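Local coordinates for protein HTPA Reductase (Selaginella moellendorffii, PDB 5U5N) that probably catalyses the NAD(P)H-dependent reduction of 4-hydroxy-tetrahydrodipicolinate to tetrahydrodipicolinate, a step of lysine biosynthesis, at residues 29-37 / 64-75. Sequence-based numbering, arbitrary orientation.
Sequences LRLVPLSLT and VVKEVITEYPNV. With NAD (nicotinamide-adenine-dinucleotide), chain C.
Val32, Leu34 and Leu36 face Val64, Val68 and Tyr72 across the edge of the Rossmann-type, NAD-binding domain. Here strand 34-37 packs on the 64-71 part of helix 61-71; these two run nearly antiparallel (155°). No hydrogen bond links the segments directly.

The apolar contacts form a row. Leu36 CD2 and Val64 CG1 meet tip to tip at 4.0 Å. Leu34 and Val68 lie alongside, pointing opposite ways, with Leu34 CD1 3.6 Å from Val68 CG2. The same leucine methyl lies against Glu67 OE1, while Glu67 OE2 forms a salt bridge to Arg56. Val64 and Val68 also touch Met8 of strand 7-10, at one edge of the parallel sheet.

Tyr72 closes the row just past the helix end. Its CG is anti to the carbonyl carbon (chi1 -53°), which lays the ring beside Val32. Val32 CG2 makes a CH-pi contact over one face, 3.9 Å from the ring centroid. Pro33 CD lies 3.2 Å from Tyr72 OH. An alanine in place of Tyr72 would probably leave Val32 CG2 without its aromatic cover and the Arg30 side chain freer to move.

Strand 34-37 also reaches the cofactor: Leu36 O is 3.2 Å from C2A of the NAD adenine, and Thr37 OG1 is hydrogen-bonded to Asp11 OD2, which also hydrogen-bonds NAD.

Arg30 and Tyr72 meet near solvent, where one water accepts from Arg30 NE and is weakly bonded to Tyr72 OH. The guanidinium stands perpendicular to the ring (89°), with Tyr72 CE1 over its face and Arg30 NE at the ring edge, 3.8 Å from CE1.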
ATOM      1  N   LEU A  29     -22.154  -0.280 -21.485  1.00 35.86           N
ATOM      2  CA  LEU A  29     -22.957   0.912 -21.264  1.00 35.34           C
ATOM      3  C   LEU A  29     -23.583   1.334 -22.567  1.00 35.08           C
ATOM      4  O   LEU A  29     -23.041   1.101 -23.608  1.00 35.99           O
ATOM      5  CB  LEU A  29     -22.118   2.059 -20.719  1.00 34.62           C
ATOM      6  CG  LEU A  29     -21.756   1.844 -19.267  1.00 35.54           C
ATOM      7  CD1 LEU A  29     -20.879   2.998 -18.809  1.00 35.03           C
ATOM      8  CD2 LEU A  29     -23.028   1.773 -18.415  1.00 36.26           C
ATOM      9  N   ARG A  30     -24.749   1.944 -22.472  1.00 35.00           N
ATOM     10  CA  ARG A  30     -25.415   2.562 -23.602  1.00 35.05           C
ATOM     11  C   ARG A  30     -24.843   3.983 -23.897  1.00 32.94           C
ATOM     12  O   ARG A  30     -24.955   4.891 -23.083  1.00 32.20           O
ATOM     13  CB  ARG A  30     -26.878   2.668 -23.273  1.00 36.96           C
ATOM     14  CG  ARG A  30     -27.687   3.133 -24.438  1.00 38.27           C
ATOM     15  CD  ARG A  30     -29.100   2.990 -24.032  1.00 40.76           C
ATOM     16  NE  ARG A  30     -29.956   2.900 -25.192  1.00 43.47           N
ATOM     17  CZ  ARG A  30     -31.261   2.842 -25.103  1.00 45.80           C
ATOM     18  NH1 ARG A  30     -31.862   2.858 -23.908  1.00 46.26           N
ATOM     19  NH2 ARG A  30     -31.961   2.748 -26.210  1.00 48.37           N
ATOM     20  N   LEU A  31     -24.233   4.131 -25.070  1.00 32.12           N
ATOM     21  CA  LEU A  31     -23.682   5.382 -25.558  1.00 30.74           C
ATOM     22  C   LEU A  31     -24.749   6.145 -26.350  1.00 31.72           C
ATOM     23  O   LEU A  31     -25.216   5.685 -27.411  1.00 33.71           O
ATOM     24  CB  LEU A  31     -22.463   5.116 -26.467  1.00 30.50           C
ATOM     25  CG  LEU A  31     -21.738   6.322 -27.056  1.00 29.65           C
ATOM     26  CD1 LEU A  31     -21.024   7.111 -25.984  1.00 28.49           C
ATOM     27  CD2 LEU A  31     -20.766   5.936 -28.138  1.00 30.48           C
ATOM     28  N   VAL A  32     -25.090   7.334 -25.858  1.00 30.62           N
ATOM     29  CA  VAL A  32     -26.040   8.225 -26.522  1.00 31.50           C
ATOM     30  C   VAL A  32     -25.383   8.633 -27.848  1.00 31.41           C
ATOM     31  O   VAL A  32     -24.239   9.061 -27.842  1.00 30.01           O
ATOM     32  CB  VAL A  32     -26.337   9.439 -25.618  1.00 31.26           C
ATOM     33  CG1 VAL A  32     -27.152  10.480 -26.364  1.00 32.99           C
ATOM     34  CG2 VAL A  32     -27.084   8.998 -24.374  1.00 31.49           C
ATOM     35  N   PRO A  33     -26.078   8.469 -29.007  1.00 33.30           N
ATOM     36  CA  PRO A  33     -25.408   8.734 -30.277  1.00 33.74           C
ATOM     37  C   PRO A  33     -25.409  10.225 -30.667  1.00 34.04           C
ATOM     38  O   PRO A  33     -25.602  10.572 -31.848  1.00 35.55           O
ATOM     39  CB  PRO A  33     -26.231   7.903 -31.249  1.00 36.45           C
ATOM     40  CG  PRO A  33     -27.610   8.059 -30.729  1.00 37.68           C
ATOM     41  CD  PRO A  33     -27.475   8.048 -29.231  1.00 35.43           C
ATOM     42  N   LEU A  34     -25.165  11.090 -29.685  1.00 32.65           N
ATOM     43  CA  LEU A  34     -24.910  12.520 -29.885  1.00 33.04           C
ATOM     44  C   LEU A  34     -23.750  12.940 -29.026  1.00 31.05           C
ATOM     45  O   LEU A  34     -23.587  12.442 -27.937  1.00 30.15           O
ATOM     46  CB  LEU A  34     -26.139  13.346 -29.526  1.00 34.74           C
ATOM     47  CG  LEU A  34     -27.306  13.203 -30.494  1.00 37.50           C
ATOM     48  CD1 LEU A  34     -28.619  13.466 -29.820  1.00 39.37           C
ATOM     49  CD2 LEU A  34     -27.143  14.153 -31.643  1.00 39.34           C
ATOM     50  N   SER A  35     -22.922  13.825 -29.549  1.00 31.21           N
ATOM     51  CA  SER A  35     -21.782  14.373 -28.851  1.00 30.25           C
ATOM     52  C   SER A  35     -21.619  15.842 -29.232  1.00 31.44           C
ATOM     53  O   SER A  35     -22.160  16.304 -30.254  1.00 32.85           O
ATOM     54  CB  SER A  35     -20.531  13.571 -29.218  1.00 29.84           C
ATOM     55  OG  SER A  35     -19.416  13.942 -28.402  1.00 29.11           O
ATOM     56  N   LEU A  36     -20.913  16.582 -28.389  1.00 30.98           N
ATOM     57  CA  LEU A  36     -20.634  17.997 -28.606  1.00 32.17           C
ATOM     58  C   LEU A  36     -19.138  18.121 -28.769  1.00 31.87           C
ATOM     59  O   LEU A  36     -18.364  17.521 -27.988  1.00 30.83           O
ATOM     60  CB  LEU A  36     -21.151  18.816 -27.431  1.00 33.01           C
ATOM     61  CG  LEU A  36     -22.671  18.919 -27.409  1.00 34.10           C
ATOM     62  CD1 LEU A  36     -23.192  19.427 -26.093  1.00 35.01           C
ATOM     63  CD2 LEU A  36     -23.165  19.856 -28.515  1.00 36.51           C
ATOM     64  N   THR A  37     -18.719  18.822 -29.814  1.00 32.66           N
ATOM     65  CA  THR A  37     -17.306  19.033 -30.100  1.00 32.85           C
ATOM     66  C   THR A  37     -17.039  20.518 -29.918  1.00 34.87           C
ATOM     67  O   THR A  37     -17.971  21.293 -29.645  1.00 35.84           O
ATOM     68  CB  THR A  37     -16.873  18.461 -31.483  1.00 32.99           C
ATOM     69  OG1 THR A  37     -15.449  18.527 -31.609  1.00 33.24           O
ATOM     70  CG2 THR A  37     -17.534  19.193 -32.664  1.00 34.78           C
ATOM     71  N   VAL A  64     -29.191  20.145 -29.089  1.00 48.60           N
ATOM     72  CA  VAL A  64     -28.629  18.825 -28.892  1.00 45.59           C
ATOM     73  C   VAL A  64     -29.124  18.193 -27.567  1.00 44.45           C
ATOM     74  O   VAL A  64     -29.571  17.062 -27.571  1.00 43.55           O
ATOM     75  CB  VAL A  64     -27.103  18.870 -28.991  1.00 43.53           C
ATOM     76  CG1 VAL A  64     -26.454  17.613 -28.423  1.00 40.59           C
ATOM     77  CG2 VAL A  64     -26.727  19.092 -30.423  1.00 44.56           C
ATOM     78  N   VAL A  65     -29.103  18.964 -26.482  1.00 45.33           N
ATOM     79  CA  VAL A  65     -29.436  18.447 -25.149  1.00 45.16           C
ATOM     80  C   VAL A  65     -30.945  18.165 -24.998  1.00 47.45           C
ATOM     81  O   VAL A  65     -31.311  17.212 -24.320  1.00 46.53           O
ATOM     82  CB  VAL A  65     -28.856  19.356 -24.016  1.00 45.47           C
ATOM     83  CG1 VAL A  65     -29.478  19.068 -22.669  1.00 45.80           C
ATOM     84  CG2 VAL A  65     -27.363  19.157 -23.916  1.00 43.36           C
ATOM     85  N   LYS A  66     -31.795  18.966 -25.638  1.00 51.05           N
ATOM     86  CA  LYS A  66     -33.231  18.688 -25.697  1.00 54.27           C
ATOM     87  C   LYS A  66     -33.511  17.355 -26.391  1.00 53.44           C
ATOM     88  O   LYS A  66     -34.442  16.635 -26.041  1.00 54.33           O
ATOM     89  CB  LYS A  66     -33.980  19.800 -26.467  1.00 58.97           C
ATOM     90  CG  LYS A  66     -35.508  19.665 -26.472  1.00 63.04           C
ATOM     91  CD  LYS A  66     -36.147  19.638 -25.084  1.00 64.25           C
ATOM     92  CE  LYS A  66     -35.754  20.832 -24.205  1.00 65.23           C
ATOM     93  NZ  LYS A  66     -36.572  20.887 -22.974  1.00 67.06           N
ATOM     94  N   GLU A  67     -32.724  17.073 -27.415  1.00 52.27           N
ATOM     95  CA  GLU A  67     -32.845  15.837 -28.161  1.00 52.16           C
ATOM     96  C   GLU A  67     -32.364  14.654 -27.316  1.00 48.67           C
ATOM     97  O   GLU A  67     -33.028  13.612 -27.273  1.00 49.28           O
ATOM     98  CB  GLU A  67     -32.034  15.940 -29.453  1.00 52.93           C
ATOM     99  CG  GLU A  67     -32.434  14.893 -30.480  1.00 55.39           C
ATOM    100  CD  GLU A  67     -31.592  14.936 -31.750  1.00 56.38           C
ATOM    101  OE1 GLU A  67     -31.312  13.815 -32.266  1.00 57.10           O
ATOM    102  OE2 GLU A  67     -31.223  16.054 -32.240  1.00 57.56           O
ATOM    103  N   VAL A  68     -31.230  14.824 -26.636  1.00 45.11           N
ATOM    104  CA  VAL A  68     -30.709  13.761 -25.752  1.00 42.68           C
ATOM    105  C   VAL A  68     -31.673  13.516 -24.611  1.00 43.28           C
ATOM    106  O   VAL A  68     -32.014  12.380 -24.337  1.00 43.25           O
ATOM    107  CB  VAL A  68     -29.313  14.086 -25.187  1.00 40.56           C
ATOM    108  CG1 VAL A  68     -28.899  13.089 -24.135  1.00 39.53           C
ATOM    109  CG2 VAL A  68     -28.269  14.103 -26.280  1.00 39.71           C
ATOM    110  N   ILE A  69     -32.107  14.579 -23.948  1.00 44.22           N
ATOM    111  CA  ILE A  69     -33.007  14.455 -22.816  1.00 45.48           C
ATOM    112  C   ILE A  69     -34.354  13.793 -23.171  1.00 48.00           C
ATOM    113  O   ILE A  69     -34.836  12.988 -22.388  1.00 48.39           O
ATOM    114  CB  ILE A  69     -33.148  15.798 -22.059  1.00 46.93           C
ATOM    115  CG1 ILE A  69     -31.958  16.005 -21.122  1.00 45.38           C
ATOM    116  CG2 ILE A  69     -34.427  15.893 -21.253  1.00 49.63           C
ATOM    117  CD1 ILE A  69     -32.004  15.203 -19.813  1.00 45.37           C
ATOM    118  N   THR A  70     -34.965  14.092 -24.321  1.00 49.90           N
ATOM    119  CA  THR A  70     -36.258  13.448 -24.647  1.00 52.94           C
ATOM    120  C   THR A  70     -36.114  11.918 -24.943  1.00 52.25           C
ATOM    121  O   THR A  70     -37.009  11.152 -24.588  1.00 54.50           O
ATOM    122  CB  THR A  70     -37.118  14.215 -25.705  1.00 56.40           C
ATOM    123  OG1 THR A  70     -36.412  14.315 -26.934  1.00 55.62           O
ATOM    124  CG2 THR A  70     -37.490  15.647 -25.205  1.00 58.15           C
ATOM    125  N   GLU A  71     -35.002  11.471 -25.538  1.00 49.67           N
ATOM    126  CA  GLU A  71     -34.802  10.026 -25.773  1.00 49.45           C
ATOM    127  C   GLU A  71     -34.100   9.312 -24.605  1.00 46.72           C
ATOM    128  O   GLU A  71     -34.346   8.150 -24.389  1.00 47.75           O
ATOM    129  CB  GLU A  71     -34.073   9.744 -27.112  1.00 49.45           C
ATOM    130  CG  GLU A  71     -34.952   9.977 -28.360  1.00 53.71           C
ATOM    131  CD  GLU A  71     -34.625   9.082 -29.583  1.00 55.32           C
ATOM    132  OE1 GLU A  71     -33.922   8.044 -29.419  1.00 54.22           O
ATOM    133  OE2 GLU A  71     -35.088   9.427 -30.707  1.00 58.52           O
ATOM    134  N   TYR A  72     -33.233  10.008 -23.876  1.00 43.66           N
ATOM    135  CA  TYR A  72     -32.425   9.420 -22.785  1.00 41.48           C
ATOM    136  C   TYR A  72     -32.505  10.299 -21.531  1.00 41.00           C
ATOM    137  O   TYR A  72     -31.523  10.974 -21.168  1.00 39.18           O
ATOM    138  CB  TYR A  72     -30.981   9.318 -23.229  1.00 39.03           C
ATOM    139  CG  TYR A  72     -30.784   8.607 -24.527  1.00 39.28           C
ATOM    140  CD1 TYR A  72     -30.704   7.224 -24.580  1.00 40.18           C
ATOM    141  CD2 TYR A  72     -30.674   9.309 -25.710  1.00 39.18           C
ATOM    142  CE1 TYR A  72     -30.557   6.561 -25.791  1.00 40.99           C
ATOM    143  CE2 TYR A  72     -30.466   8.671 -26.907  1.00 39.85           C
ATOM    144  CZ  TYR A  72     -30.424   7.295 -26.948  1.00 40.90           C
ATOM    145  OH  TYR A  72     -30.209   6.675 -28.156  1.00 42.15           O
ATOM    146  N   PRO A  73     -33.683  10.311 -20.876  1.00 42.86           N
ATOM    147  CA  PRO A  73     -33.859  11.178 -19.703  1.00 43.38           C
ATOM    148  C   PRO A  73     -32.830  10.944 -18.582  1.00 42.02           C
ATOM    149  O   PRO A  73     -32.504  11.870 -17.872  1.00 42.11           O
ATOM    150  CB  PRO A  73     -35.263  10.819 -19.192  1.00 46.24           C
ATOM    151  CG  PRO A  73     -35.930  10.093 -20.294  1.00 47.56           C
ATOM    152  CD  PRO A  73     -34.862   9.466 -21.128  1.00 45.32           C
ATOM    153  N   ASN A  74     -32.330   9.721 -18.442  1.00 41.47           N
ATOM    154  CA  ASN A  74     -31.410   9.380 -17.363  1.00 40.95           C
ATOM    155  C   ASN A  74     -29.954   9.568 -17.720  1.00 38.43           C
ATOM    156  O   ASN A  74     -29.079   9.079 -16.985  1.00 38.71           O
ATOM    157  CB  ASN A  74     -31.648   7.939 -16.927  1.00 42.54           C
ATOM    158  CG  ASN A  74     -33.076   7.698 -16.550  1.00 45.43           C
ATOM    159  OD1 ASN A  74     -33.712   8.526 -15.877  1.00 46.78           O
ATOM    160  ND2 ASN A  74     -33.618   6.571 -17.015  1.00 47.16           N
ATOM    161  N   VAL A  75     -29.679  10.272 -18.817  1.00 31.59           N
ATOM    162  CA  VAL A  75     -28.331  10.452 -19.300  1.00 30.27           C
ATOM    163  C   VAL A  75     -27.412  11.061 -18.236  1.00 29.31           C
ATOM    164  O   VAL A  75     -27.840  11.908 -17.449  1.00 30.02           O
ATOM    165  CB  VAL A  75     -28.280  11.329 -20.568  1.00 31.13           C
ATOM    166  CG1 VAL A  75     -28.705  12.749 -20.260  1.00 32.37           C
ATOM    167  CG2 VAL A  75     -26.891  11.288 -21.192  1.00 30.16           C
TER
HETATM  168  PA  NAD C 301      -7.997  16.541 -27.096  1.00 44.60           P
HETATM  169  O1A NAD C 301      -7.350  17.863 -27.471  1.00 44.77           O
HETATM  170  O2A NAD C 301      -7.615  15.248 -27.790  1.00 40.86           O
HETATM  171  O5B NAD C 301      -9.582  16.655 -27.209  1.00 41.02           O
HETATM  172  C5B NAD C 301     -10.338  17.606 -26.485  1.00 41.15           C
HETATM  173  C4B NAD C 301     -11.574  17.883 -27.330  1.00 41.15           C
HETATM  174  O4B NAD C 301     -12.483  18.755 -26.660  1.00 42.11           O
HETATM  175  C3B NAD C 301     -11.247  18.522 -28.680  1.00 40.79           C
HETATM  176  O3B NAD C 301     -11.468  17.559 -29.726  1.00 40.57           O
HETATM  177  C2B NAD C 301     -12.136  19.774 -28.751  1.00 42.59           C
HETATM  178  O2B NAD C 301     -12.657  20.006 -30.079  1.00 41.54           O
HETATM  179  C1B NAD C 301     -13.189  19.501 -27.658  1.00 41.91           C
HETATM  180  N9A NAD C 301     -13.873  20.661 -27.026  1.00 41.78           N
HETATM  181  C8A NAD C 301     -13.338  21.860 -26.715  1.00 40.14           C
HETATM  182  N7A NAD C 301     -14.265  22.664 -26.145  1.00 40.53           N
HETATM  183  C5A NAD C 301     -15.419  21.977 -26.071  1.00 40.96           C
HETATM  184  C6A NAD C 301     -16.793  22.244 -25.593  1.00 42.27           C
HETATM  185  N6A NAD C 301     -17.118  23.437 -25.050  1.00 44.12           N
HETATM  186  N1A NAD C 301     -17.717  21.264 -25.697  1.00 42.63           N
HETATM  187  C2A NAD C 301     -17.423  20.064 -26.242  1.00 43.29           C
HETATM  188  N3A NAD C 301     -16.189  19.758 -26.710  1.00 43.22           N
HETATM  189  C4A NAD C 301     -15.161  20.655 -26.650  1.00 40.80           C
HETATM  190  O3  NAD C 301      -7.840  16.401 -25.493  1.00 47.65           O
HETATM  191  PN  NAD C 301      -7.649  14.987 -24.722  1.00 43.41           P
HETATM  192  O1N NAD C 301      -6.280  14.487 -25.124  1.00 40.05           O
HETATM  193  O2N NAD C 301      -8.870  14.117 -24.951  1.00 44.19           O
HETATM  194  O5D NAD C 301      -7.718  15.515 -23.198  1.00 44.61           O
HETATM  195  C5D NAD C 301      -8.892  16.181 -22.746  1.00 45.44           C
HETATM  196  C4D NAD C 301      -8.771  16.698 -21.319  1.00 47.89           C
HETATM  197  O4D NAD C 301      -8.800  15.588 -20.414  1.00 49.38           O
HETATM  198  C3D NAD C 301      -7.475  17.472 -21.037  1.00 49.06           C
HETATM  199  O3D NAD C 301      -7.723  18.631 -20.223  1.00 47.66           O
HETATM  200  C2D NAD C 301      -6.614  16.473 -20.289  1.00 49.16           C
HETATM  201  O2D NAD C 301      -5.721  17.075 -19.351  1.00 49.61           O
HETATM  202  C1D NAD C 301      -7.661  15.657 -19.544  1.00 50.51           C
HETATM  203  N1N NAD C 301      -7.226  14.323 -19.078  1.00 51.16           N
HETATM  204  C2N NAD C 301      -7.596  13.986 -17.829  1.00 51.56           C
HETATM  205  C3N NAD C 301      -7.267  12.756 -17.266  1.00 53.06           C
HETATM  206  C7N NAD C 301      -7.689  12.420 -15.847  1.00 55.99           C
HETATM  207  O7N NAD C 301      -7.020  11.616 -15.217  1.00 55.17           O
HETATM  208  N7N NAD C 301      -8.760  12.986 -15.267  1.00 53.89           N
HETATM  209  C4N NAD C 301      -6.525  11.864 -18.042  1.00 51.30           C
HETATM  210  C5N NAD C 301      -6.143  12.217 -19.334  1.00 51.09           C
HETATM  211  C6N NAD C 301      -6.508  13.465 -19.838  1.00 49.72           C
HETATM  212  O   HOH W   1     -28.880   3.683 -27.598  1.00 46.78           O